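Local atomic coordinates of transcriptional regulator (Saccharomonospora viridis, PDB entry 4NEL), a protein that probably binds DNA through an N-terminal helix-turn-helix domain as a TetR-family transcriptional repressor and holds a small amine in its C-terminal domain. Residues R123-I128 / E148-L153; T10-I15 / W97-Q102; A73-R78 / Q138-D143. All coordinates share one frame; numbering follows the deposited sequence. Where two conformers were deposited one is given.

The three contacts follow the all-helical chain from the DNA-binding end to the far end of the C-terminal domain. Interaction 2 joins helix 2-18 of the N-terminal domain to helix 92-107; interactions 1 and 3 lie wholly in the C-terminal domain, on the other side of the chain's centre. Between centres, interactions 1 and 2 are about 23 Å apart; the ligand N,N-dimethylmethanamine touches Trp124 of interaction 1, whereas the side chain of Val99 in interaction 2 stays about 10 Å from it. Interaction 3, its centre about 15 Å from that of interaction 1 and about 34 Å from that of interaction 2, is formed where helix 111-137 ends and helix 75-86 begins.

Interaction 1. Residues R123-I128 / E148-L153; sequences RWYQTI and ELATRL. With KEN (N,N-dimethylmethanamine), chain B.
Ala150 of helix 146-166 is packed between Tyr125 and Ile128 of helix 111-137, and the contact across the two helices is mainly apolar. Ala150 CB lies 3.8 Å from Tyr125 CE1 and makes an off-centre CH-pi contact with that ring, 4.2 Å from the centroid. Ala150 CB also meets Ile128 CG2 at 3.8 Å. With CG1 of Ile128 beside the backbone N (chi1 -67°), CG2 is the branch anti to that nitrogen and faces the partner helix, where Ile128 CG2 also touches Leu153 CD2 at 4.0 Å. The small alanine side chain suits the close backbone approach here, the CA atoms of Ile128 and Ala150 being 5.8 Å apart.

The polar part lies beside this patch. Thr151 OG1 sits at the edge of the Tyr125 ring, near its plane and 3.3 Å from Tyr125 CE1, but its hydrogen bond runs to the backbone oxygen of Asp147. The Tyr125 hydroxyl is bonded to OD1 of the same Asp147, so one residue of the preceding turn serves both side chains and ties the tyrosine to helix 146-166. Lys168 of the second subunit packs on both Tyr125 and Thr151.

Trp124 carries the ligand contact. CA1 of N,N-dimethylmethanamine lies over one face of the indole, 3.5 Å from Trp124 CD1, while on the opposite face CD1 of Ile128 lies toward the rim. Ile128 thus links the helix packing to the pocket wall. Gln86, Trp104 and Asp158 complete the set of pocket residues, a small-molecule site inside the helical C-terminal domain, as is characteristic of TetR-family regulators.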
loop_
_atom_site.group_PDB
_atom_site.type_symbol
_atom_site.label_atom_id
_atom_site.label_comp_id
_atom_site.label_asym_id
_atom_site.label_seq_id
_atom_site.Cartn_x
_atom_site.Cartn_y
_atom_site.Cartn_z
ATOM N N ARG A 123 10.236 12.142 -7.067
ATOM C CA ARG A 123 11.715 12.005 -7.085
ATOM C C ARG A 123 12.087 10.512 -7.304
ATOM O O ARG A 123 12.957 10.158 -8.089
ATOM C CB ARG A 123 12.287 12.536 -5.751
ATOM C CG ARG A 123 13.817 12.692 -5.671
ATOM C CD ARG A 123 14.340 13.163 -4.295
ATOM N NE ARG A 123 14.276 14.618 -4.065
ATOM C CZ ARG A 123 14.706 15.245 -2.964
ATOM N NH1 ARG A 123 15.252 14.559 -1.959
ATOM N NH2 ARG A 123 14.593 16.573 -2.871
ATOM N N TRP A 124 11.356 9.638 -6.647
ATOM C CA TRP A 124 11.556 8.152 -6.760
ATOM C C TRP A 124 11.195 7.686 -8.187
ATOM O O TRP A 124 11.956 7.020 -8.889
ATOM C CB TRP A 124 10.701 7.512 -5.652
ATOM C CG TRP A 124 10.377 6.099 -5.820
ATOM C CD1 TRP A 124 9.120 5.546 -5.931
ATOM C CD2 TRP A 124 11.306 5.025 -5.897
ATOM N NE1 TRP A 124 9.217 4.174 -6.073
ATOM C CE2 TRP A 124 10.543 3.820 -6.053
ATOM C CE3 TRP A 124 12.701 4.949 -5.840
ATOM C CZ2 TRP A 124 11.134 2.562 -6.156
ATOM C CZ3 TRP A 124 13.298 3.688 -5.946
ATOM C CH2 TRP A 124 12.506 2.507 -6.109
ATOM N N TYR A 125 10.021 8.109 -8.615
ATOM C CA TYR A 125 9.520 7.881 -9.946
ATOM C C TYR A 125 10.447 8.372 -11.062
ATOM O O TYR A 125 10.593 7.685 -12.107
ATOM C CB TYR A 125 8.158 8.584 -10.057
ATOM C CG TYR A 125 7.531 8.507 -11.399
ATOM C CD1 TYR A 125 6.690 7.457 -11.736
ATOM C CD2 TYR A 125 7.748 9.481 -12.327
ATOM C CE1 TYR A 125 6.105 7.383 -12.979
ATOM C CE2 TYR A 125 7.171 9.418 -13.584
ATOM C CZ TYR A 125 6.338 8.366 -13.892
ATOM O OH TYR A 125 5.777 8.300 -15.131
ATOM N N GLN A 126 11.030 9.579 -10.898
ATOM C CA GLN A 126 11.931 10.105 -11.938
ATOM C C GLN A 126 13.237 9.337 -12.018
ATOM O O GLN A 126 13.813 9.181 -13.079
ATOM C CB GLN A 126 12.264 11.619 -11.761
ATOM C CG GLN A 126 11.088 12.571 -11.539
ATOM C CD GLN A 126 9.841 12.353 -12.415
ATOM O OE1 GLN A 126 8.698 12.471 -11.922
ATOM N NE2 GLN A 126 10.039 12.057 -13.708
ATOM N N THR A 127 13.738 8.880 -10.893
ATOM C CA THR A 127 14.928 8.071 -10.944
ATOM C C THR A 127 14.669 6.805 -11.775
ATOM O O THR A 127 15.506 6.380 -12.579
ATOM C CB THR A 127 15.354 7.643 -9.556
ATOM O OG1 THR A 127 15.457 8.804 -8.734
ATOM C CG2 THR A 127 16.697 6.946 -9.613
ATOM N N ILE A 128 13.505 6.197 -11.599
ATOM C CA ILE A 128 13.209 4.982 -12.346
ATOM C C ILE A 128 13.080 5.295 -13.795
ATOM O O ILE A 128 13.711 4.655 -14.645
ATOM C CB ILE A 128 11.914 4.298 -11.846
ATOM C CG1 ILE A 128 12.117 3.765 -10.407
ATOM C CG2 ILE A 128 11.503 3.228 -12.829
ATOM C CD1 ILE A 128 10.937 2.997 -9.844
ATOM N N GLU A 148 5.065 5.315 -18.484
ATOM C CA GLU A 148 4.118 4.208 -18.296
ATOM C C GLU A 148 4.821 3.029 -17.673
ATOM O O GLU A 148 4.289 2.359 -16.826
ATOM C CB GLU A 148 3.541 3.712 -19.623
ATOM C CG GLU A 148 2.335 4.483 -20.137
ATOM C CD GLU A 148 1.754 3.891 -21.424
ATOM O OE1 GLU A 148 2.325 2.909 -21.958
ATOM O OE2 GLU A 148 0.724 4.421 -21.916
ATOM N N LEU A 149 6.032 2.782 -18.133
ATOM C CA LEU A 149 6.841 1.689 -17.640
ATOM C C LEU A 149 7.241 1.961 -16.194
ATOM O O LEU A 149 7.166 1.069 -15.362
ATOM C CB LEU A 149 8.027 1.557 -18.545
ATOM C CG LEU A 149 8.598 0.221 -18.936
ATOM C CD1 LEU A 149 7.566 -0.877 -19.239
ATOM C CD2 LEU A 149 9.458 0.523 -20.169
ATOM N N ALA A 150 7.648 3.199 -15.905
ATOM C CA ALA A 150 7.992 3.617 -14.564
ATOM C C ALA A 150 6.790 3.578 -13.614
ATOM O O ALA A 150 6.967 3.251 -12.433
ATOM C CB ALA A 150 8.566 5.004 -14.562
ATOM N N THR A 151 5.604 3.969 -14.090
ATOM C CA THR A 151 4.355 3.924 -13.270
ATOM C C THR A 151 4.067 2.445 -12.923
ATOM O O THR A 151 3.850 2.087 -11.764
ATOM C CB THR A 151 3.173 4.504 -14.047
ATOM O OG1 THR A 151 3.340 5.925 -14.183
ATOM C CG2 THR A 151 1.814 4.250 -13.349
ATOM N N ARG A 152 4.156 1.588 -13.924
ATOM C CA ARG A 152 3.877 0.144 -13.728
ATOM C C ARG A 152 4.885 -0.486 -12.774
ATOM O O ARG A 152 4.504 -1.231 -11.890
ATOM C CB ARG A 152 3.877 -0.594 -15.056
ATOM C CG ARG A 152 3.449 -2.048 -14.947
ATOM C CD ARG A 152 3.086 -2.614 -16.306
ATOM N NE ARG A 152 1.910 -1.922 -16.819
ATOM C CZ ARG A 152 1.457 -2.081 -18.034
ATOM N NH1 ARG A 152 0.386 -1.402 -18.437
ATOM N NH2 ARG A 152 2.070 -2.936 -18.826
ATOM N N LEU A 153 6.178 -0.218 -12.965
ATOM C CA LEU A 153 7.201 -0.767 -12.090
ATOM C C LEU A 153 7.114 -0.207 -10.680
ATOM O O LEU A 153 7.232 -0.977 -9.738
ATOM C CB LEU A 153 8.609 -0.600 -12.694
ATOM C CG LEU A 153 9.780 -1.040 -11.836
ATOM C CD1 LEU A 153 9.684 -2.527 -11.583
ATOM C CD2 LEU A 153 11.077 -0.763 -12.554
HETATM C CA1 KEN B . 8.716 5.296 -2.468
HETATM C CB1 KEN B . 7.021 3.829 -1.581
HETATM C CC1 KEN B . 9.272 2.935 -2.016
HETATM N NE1 KEN B . 8.221 3.897 -2.438
#

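Interaction 2. Residues T10-I15 / W97-Q102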
loop_
_atom_site.group_PDB
_atom_site.type_symbol
_atom_site.label_atom_id
_atom_site.label_comp_id
_atom_site.label_asym_id
_atom_site.label_seq_id
_atom_site.Cartn_x
_atom_site.Cartn_y
_atom_site.Cartn_z
ATOM N N THR A 10 15.317 8.052 16.995
ATOM C CA THR A 10 14.571 7.249 17.936
ATOM C C THR A 10 13.098 7.265 17.584
ATOM O O THR A 10 12.497 6.225 17.446
ATOM C CB THR A 10 14.721 7.772 19.379
ATOM O OG1 THR A 10 16.109 7.868 19.726
ATOM C CG2 THR A 10 14.020 6.835 20.317
ATOM N N ALA A 11 12.521 8.446 17.403
ATOM C CA ALA A 11 11.083 8.529 17.071
ATOM C C ALA A 11 10.720 7.748 15.775
ATOM O O ALA A 11 9.665 7.112 15.685
ATOM C CB ALA A 11 10.671 9.978 16.929
ATOM N N TRP A 12 11.607 7.845 14.782
ATOM C CA TRP A 12 11.458 7.184 13.493
ATOM C C TRP A 12 11.393 5.707 13.701
ATOM O O TRP A 12 10.485 5.009 13.138
ATOM C CB TRP A 12 12.591 7.591 12.563
ATOM C CG TRP A 12 12.555 6.945 11.247
ATOM C CD1 TRP A 12 11.963 7.411 10.144
ATOM C CD2 TRP A 12 13.186 5.713 10.882
ATOM N NE1 TRP A 12 12.180 6.566 9.104
ATOM C CE2 TRP A 12 12.922 5.502 9.538
ATOM C CE3 TRP A 12 13.949 4.766 11.582
ATOM C CZ2 TRP A 12 13.373 4.382 8.852
ATOM C CZ3 TRP A 12 14.409 3.634 10.897
ATOM C CH2 TRP A 12 14.138 3.468 9.544
ATOM N N ARG A 13 12.296 5.214 14.552
ATOM C CA ARG A 13 12.363 3.804 14.849
ATOM C C ARG A 13 11.110 3.340 15.560
ATOM O O ARG A 13 10.562 2.299 15.203
ATOM C CB ARG A 13 13.587 3.475 15.702
ATOM C CG ARG A 13 13.786 1.983 15.906
ATOM C CD ARG A 13 15.113 1.665 16.572
ATOM N NE ARG A 13 15.293 2.386 17.831
ATOM C CZ ARG A 13 16.076 3.445 17.985
ATOM N NH1 ARG A 13 16.787 3.903 16.974
ATOM N NH2 ARG A 13 16.166 4.016 19.164
ATOM N N LEU A 14 10.657 4.109 16.551
ATOM C CA LEU A 14 9.440 3.751 17.310
ATOM C C LEU A 14 8.222 3.757 16.427
ATOM O O LEU A 14 7.358 2.902 16.549
ATOM C CB LEU A 14 9.217 4.692 18.497
ATOM C CG LEU A 14 10.186 4.481 19.658
ATOM C CD1 LEU A 14 10.007 5.587 20.692
ATOM C CD2 LEU A 14 9.990 3.107 20.255
ATOM N N ILE A 15 8.147 4.744 15.535
ATOM C CA ILE A 15 7.067 4.825 14.573
ATOM C C ILE A 15 7.033 3.574 13.713
ATOM O O ILE A 15 5.990 2.936 13.504
ATOM C CB ILE A 15 7.201 6.088 13.686
ATOM C CG1 ILE A 15 6.875 7.300 14.549
ATOM C CG2 ILE A 15 6.238 5.988 12.516
ATOM C CD1 ILE A 15 7.020 8.642 13.874
ATOM N N TRP A 97 9.861 0.848 5.049
ATOM C CA TRP A 97 8.561 0.460 4.468
ATOM C C TRP A 97 7.408 0.637 5.445
ATOM O O TRP A 97 6.355 1.066 5.051
ATOM C CB TRP A 97 8.575 -0.972 3.962
ATOM C CG TRP A 97 9.132 -1.143 2.618
ATOM C CD1 TRP A 97 10.442 -1.207 2.273
ATOM C CD2 TRP A 97 8.395 -1.281 1.415
ATOM N NE1 TRP A 97 10.572 -1.378 0.946
ATOM C CE2 TRP A 97 9.320 -1.409 0.377
ATOM C CE3 TRP A 97 7.051 -1.211 1.103
ATOM C CZ2 TRP A 97 8.945 -1.532 -0.960
ATOM C CZ3 TRP A 97 6.674 -1.410 -0.228
ATOM C CH2 TRP A 97 7.629 -1.545 -1.239
ATOM N N SER A 98 7.594 0.269 6.710
ATOM C CA SER A 98 6.576 0.505 7.735
ATOM C C SER A 98 6.217 1.980 7.828
ATOM O O SER A 98 5.058 2.323 7.958
ATOM C CB SER A 98 7.049 0.033 9.077
ATOM O OG SER A 98 6.148 0.433 10.088
ATOM N N VAL A 99 7.222 2.862 7.742
ATOM C CA VAL A 99 6.965 4.293 7.774
ATOM C C VAL A 99 6.219 4.731 6.494
ATOM O O VAL A 99 5.261 5.532 6.564
ATOM C CB VAL A 99 8.270 5.098 8.039
ATOM C CG1 VAL A 99 8.048 6.601 7.899
ATOM C CG2 VAL A 99 8.851 4.835 9.411
ATOM N N TRP A 100 6.589 4.190 5.328
ATOM C CA TRP A 100 5.904 4.566 4.083
ATOM C C TRP A 100 4.429 4.131 4.121
ATOM O O TRP A 100 3.555 4.857 3.681
ATOM C CB TRP A 100 6.542 3.949 2.855
ATOM C CG TRP A 100 7.792 4.571 2.417
ATOM C CD1 TRP A 100 9.018 3.981 2.354
ATOM C CD2 TRP A 100 7.968 5.928 1.963
ATOM N NE1 TRP A 100 9.942 4.880 1.872
ATOM C CE2 TRP A 100 9.325 6.085 1.643
ATOM C CE3 TRP A 100 7.101 7.025 1.800
ATOM C CZ2 TRP A 100 9.845 7.291 1.151
ATOM C CZ3 TRP A 100 7.621 8.220 1.307
ATOM C CH2 TRP A 100 8.980 8.339 0.993
ATOM N N LEU A 101 4.175 2.931 4.632
ATOM C CA LEU A 101 2.825 2.439 4.780
ATOM C C LEU A 101 1.979 3.391 5.578
ATOM O O LEU A 101 0.849 3.660 5.240
ATOM C CB LEU A 101 2.843 1.081 5.483
ATOM C CG LEU A 101 2.566 -0.115 4.606
ATOM C CD1 LEU A 101 1.105 0.012 4.167
ATOM C CD2 LEU A 101 3.550 -0.274 3.418
ATOM N N GLN A 102 2.525 3.861 6.687
ATOM C CA GLN A 102 1.846 4.773 7.590
ATOM C C GLN A 102 1.608 6.175 6.953
ATOM O O GLN A 102 0.611 6.835 7.207
ATOM C CB GLN A 102 2.630 4.905 8.869
ATOM C CG GLN A 102 2.705 3.547 9.597
ATOM C CD GLN A 102 3.443 3.614 10.883
ATOM O OE1 GLN A 102 3.003 4.265 11.807
ATOM N NE2 GLN A 102 4.553 2.884 10.978
#
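Ile15 and Val99 mark the nearest backbone approach, 6.8 Å between CA atoms, where two helical segments run at 76° to each other with axes 9.8 Å apart. Val99 points its CG2 at one face of the Trp12 indole. Val99 CG2 is 3.8 Å from Trp12 NE1 and stands 4.1 Å from the centroid of the five-membered ring, a CH-pi contact over the face but displaced toward the rim. The indole reaches Val99 because chi1 of Trp12 is 178°, swinging the ring out beside its own carbonyl carbon. NE1 itself is hydrogen-bonded to Asn57 OD1, which fixes the polar edge of the ring while Val99 covers a face. CG2 of Ile15 continues the apolar patch, 4.2 Å from CG2 of Val99.

The polar half is built on the buried amide of Gln102. Gln102 NE2 donates a nearly linear bond to the backbone oxygen of Ile15, 2.9 Å long with an N-H...O angle of 176°. The acceptor lies in the amide plane, but the donor stands above the carbonyl plane of Ile15. Gln102 NE2 also donates to the backbone O of Ser98 at 3.1 Å, again from above the carbonyl plane, on the face opposite that used by Gln102 N. At the other end of the amide, OE1 accepts from Tyr20 N, so partners at both polar atoms define its flip. Beside it, Ser98 OG is bonded to Ala16 O.

Helix 2-18 is thereby joined through side chains to helix 92-107, linking the DNA-binding and C-terminal domains. Helix 46-69 touches both segments, with Leu60 on Trp12 and Leu54 on Trp100. Helix 25-32 packs on Ala11 and Leu14, helix 146-166 meets Trp97 and Leu101, and Thr105 of the second subunit packs on Gln102.

Interaction 3. Residues A73-R78 / Q138-D143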
loop_
_atom_site.group_PDB
_atom_site.type_symbol
_atom_site.label_atom_id
_atom_site.label_comp_id
_atom_site.label_asym_id
_atom_site.label_seq_id
_atom_site.Cartn_x
_atom_site.Cartn_y
_atom_site.Cartn_z
ATOM N N ALA A 73 27.564 1.826 -14.820
ATOM C CA ALA A 73 27.562 2.266 -16.209
ATOM C C ALA A 73 26.392 1.646 -16.983
ATOM O O ALA A 73 25.680 2.341 -17.719
ATOM C CB ALA A 73 28.889 1.899 -16.869
ATOM N N ASP A 74 26.221 0.336 -16.791
ATOM C CA ASP A 74 25.186 -0.463 -17.442
ATOM C C ASP A 74 23.777 -0.209 -16.833
ATOM O O ASP A 74 23.567 -0.400 -15.640
ATOM C CB ASP A 74 25.599 -1.937 -17.320
ATOM C CG ASP A 74 24.595 -2.889 -17.909
ATOM O OD1 ASP A 74 23.685 -2.466 -18.649
ATOM O OD2 ASP A 74 24.725 -4.092 -17.617
ATOM N N ALA A 75 22.836 0.213 -17.679
ATOM C CA ALA A 75 21.465 0.569 -17.263
ATOM C C ALA A 75 20.665 -0.589 -16.701
ATOM O O ALA A 75 19.864 -0.398 -15.789
ATOM C CB ALA A 75 20.703 1.166 -18.427
ATOM N N ARG A 76 20.855 -1.775 -17.265
ATOM C CA ARG A 76 20.188 -2.993 -16.775
ATOM C C ARG A 76 20.691 -3.270 -15.371
ATOM O O ARG A 76 19.912 -3.398 -14.462
ATOM C CB ARG A 76 20.488 -4.164 -17.719
ATOM C CG ARG A 76 19.868 -5.526 -17.425
ATOM C CD ARG A 76 20.301 -6.466 -18.554
ATOM N NE ARG A 76 19.908 -7.882 -18.429
ATOM C CZ ARG A 76 20.143 -8.826 -19.361
ATOM N NH1 ARG A 76 19.750 -10.085 -19.164
ATOM N NH2 ARG A 76 20.765 -8.524 -20.502
ATOM N N GLU A 77 22.006 -3.328 -15.199
ATOM C CA GLU A 77 22.618 -3.536 -13.887
ATOM C C GLU A 77 22.146 -2.456 -12.899
ATOM O O GLU A 77 21.895 -2.724 -11.713
ATOM C CB GLU A 77 24.173 -3.509 -14.020
ATOM C CG GLU A 77 24.965 -3.824 -12.738
ATOM C CD GLU A 77 26.507 -3.950 -12.954
ATOM O OE1 GLU A 77 27.045 -3.520 -14.011
ATOM O OE2 GLU A 77 27.198 -4.489 -12.053
ATOM N N ARG A 78 22.053 -1.224 -13.391
ATOM C CA ARG A 78 21.614 -0.103 -12.581
ATOM C C ARG A 78 20.163 -0.253 -12.133
ATOM O O ARG A 78 19.828 -0.018 -10.963
ATOM C CB ARG A 78 21.762 1.196 -13.366
ATOM C CG ARG A 78 21.651 2.424 -12.500
ATOM C CD ARG A 78 21.389 3.637 -13.367
ATOM N NE ARG A 78 22.574 4.103 -14.057
ATOM C CZ ARG A 78 23.303 5.141 -13.643
ATOM N NH1 ARG A 78 24.390 5.494 -14.316
ATOM N NH2 ARG A 78 22.951 5.831 -12.547
ATOM N N GLN A 138 20.883 3.587 -24.514
ATOM C CA GLN A 138 21.952 2.613 -24.631
ATOM C C GLN A 138 21.550 1.428 -25.515
ATOM O O GLN A 138 22.374 0.557 -25.798
ATOM C CB GLN A 138 22.376 2.121 -23.253
ATOM C CG GLN A 138 23.082 3.136 -22.353
ATOM C CD GLN A 138 23.485 2.528 -21.004
ATOM O OE1 GLN A 138 23.159 1.378 -20.707
ATOM N NE2 GLN A 138 24.194 3.293 -20.186
ATOM N N GLY A 139 20.278 1.367 -25.919
ATOM C CA GLY A 139 19.782 0.293 -26.779
ATOM C C GLY A 139 19.506 -1.022 -26.084
ATOM O O GLY A 139 19.113 -1.972 -26.747
ATOM N N VAL A 140 19.673 -1.083 -24.758
ATOM C CA VAL A 140 19.467 -2.325 -24.010
ATOM C C VAL A 140 18.042 -2.510 -23.468
ATOM O O VAL A 140 17.714 -3.601 -23.023
ATOM C CB VAL A 140 20.487 -2.510 -22.864
ATOM C CG1 VAL A 140 21.884 -2.582 -23.428
ATOM C CG2 VAL A 140 20.383 -1.409 -21.828
ATOM N N PHE A 141 17.231 -1.442 -23.475
ATOM C CA PHE A 141 15.844 -1.536 -23.096
ATOM C C PHE A 141 14.970 -1.295 -24.339
ATOM O O PHE A 141 15.385 -0.629 -25.287
ATOM C CB PHE A 141 15.435 -0.541 -21.976
ATOM C CG PHE A 141 16.099 -0.757 -20.623
ATOM C CD1 PHE A 141 16.618 -1.999 -20.227
ATOM C CD2 PHE A 141 16.083 0.267 -19.676
ATOM C CE1 PHE A 141 17.178 -2.153 -18.962
ATOM C CE2 PHE A 141 16.643 0.112 -18.417
ATOM C CZ PHE A 141 17.198 -1.097 -18.066
ATOM N N ARG A 142 13.758 -1.840 -24.306
ATOM C CA ARG A 142 12.760 -1.680 -25.369
ATOM C C ARG A 142 12.210 -0.259 -25.414
ATOM O O ARG A 142 12.138 0.391 -24.379
ATOM C CB ARG A 142 11.571 -2.584 -25.099
ATOM C CG ARG A 142 11.923 -4.035 -24.859
ATOM C CD ARG A 142 10.784 -4.908 -25.335
ATOM N NE ARG A 142 9.540 -4.625 -24.620
ATOM C CZ ARG A 142 8.380 -5.241 -24.846
ATOM N NH1 ARG A 142 8.276 -6.176 -25.788
ATOM N NH2 ARG A 142 7.308 -4.905 -24.138
ATOM N N ASP A 143 11.739 0.196 -26.576
ATOM C CA ASP A 143 11.263 1.586 -26.681
ATOM C C ASP A 143 9.774 1.722 -26.405
ATOM O O ASP A 143 8.957 1.925 -27.301
ATOM C CB ASP A 143 11.623 2.220 -28.049
ATOM C CG ASP A 143 11.393 3.763 -28.088
ATOM O OD1 ASP A 143 10.931 4.279 -29.142
ATOM O OD2 ASP A 143 11.662 4.457 -27.070
#
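Gln138 grips the start of helix 75-86 with both ends of its amide. Gln138 NE2 donates to Ala73 O at 3.0 Å in a fairly straight bond (N-H...O 161°), meeting the oxygen nearly along the C=O axis; Ala73 O lies near the amide plane of Gln138. Gln138 OE1 accepts from Ala75 N, a longer bond of 3.3 Å, with the donor tilted 20° from the carbonyl plane. The extended chain beyond CG (chi2 -179°) lets the amide span from the end of one helix to the beginning of the other.

These two bonds supplement a local cap. Asp74 occupies the N-cap position, and its OD1 accepts from Arg76 N at 3.2 Å, from above the carboxylate plane. Two successive amides of the first turn, those of Ala75 and Arg76, are therefore satisfied by side chains, one from across the contact and one from the cap residue. On the other segment, Gly139 takes positive phi in a Schellman motif that ends helix 111-137.

Next to the polar bridge, Phe141 inserts its ring end against the first turn, with CZ 3.6 Å from Ala75 O and 3.8 Å from Arg76 CA. CB of Ala75 also touches CG2 of Val140 at 4.3 Å. The extended Arg76 leads away from this patch to a salt bridge with Glu185.

The contact joins the N-terminal end of helix 75-86 to the loop between helices 111-137 and 146-166. That loop is held in turn by backbone bonds from Phe141 to Gly135, from Arg142 to Ile188, the last residue of helix 173-188, and from Val140 to Glu190 at the chain terminus.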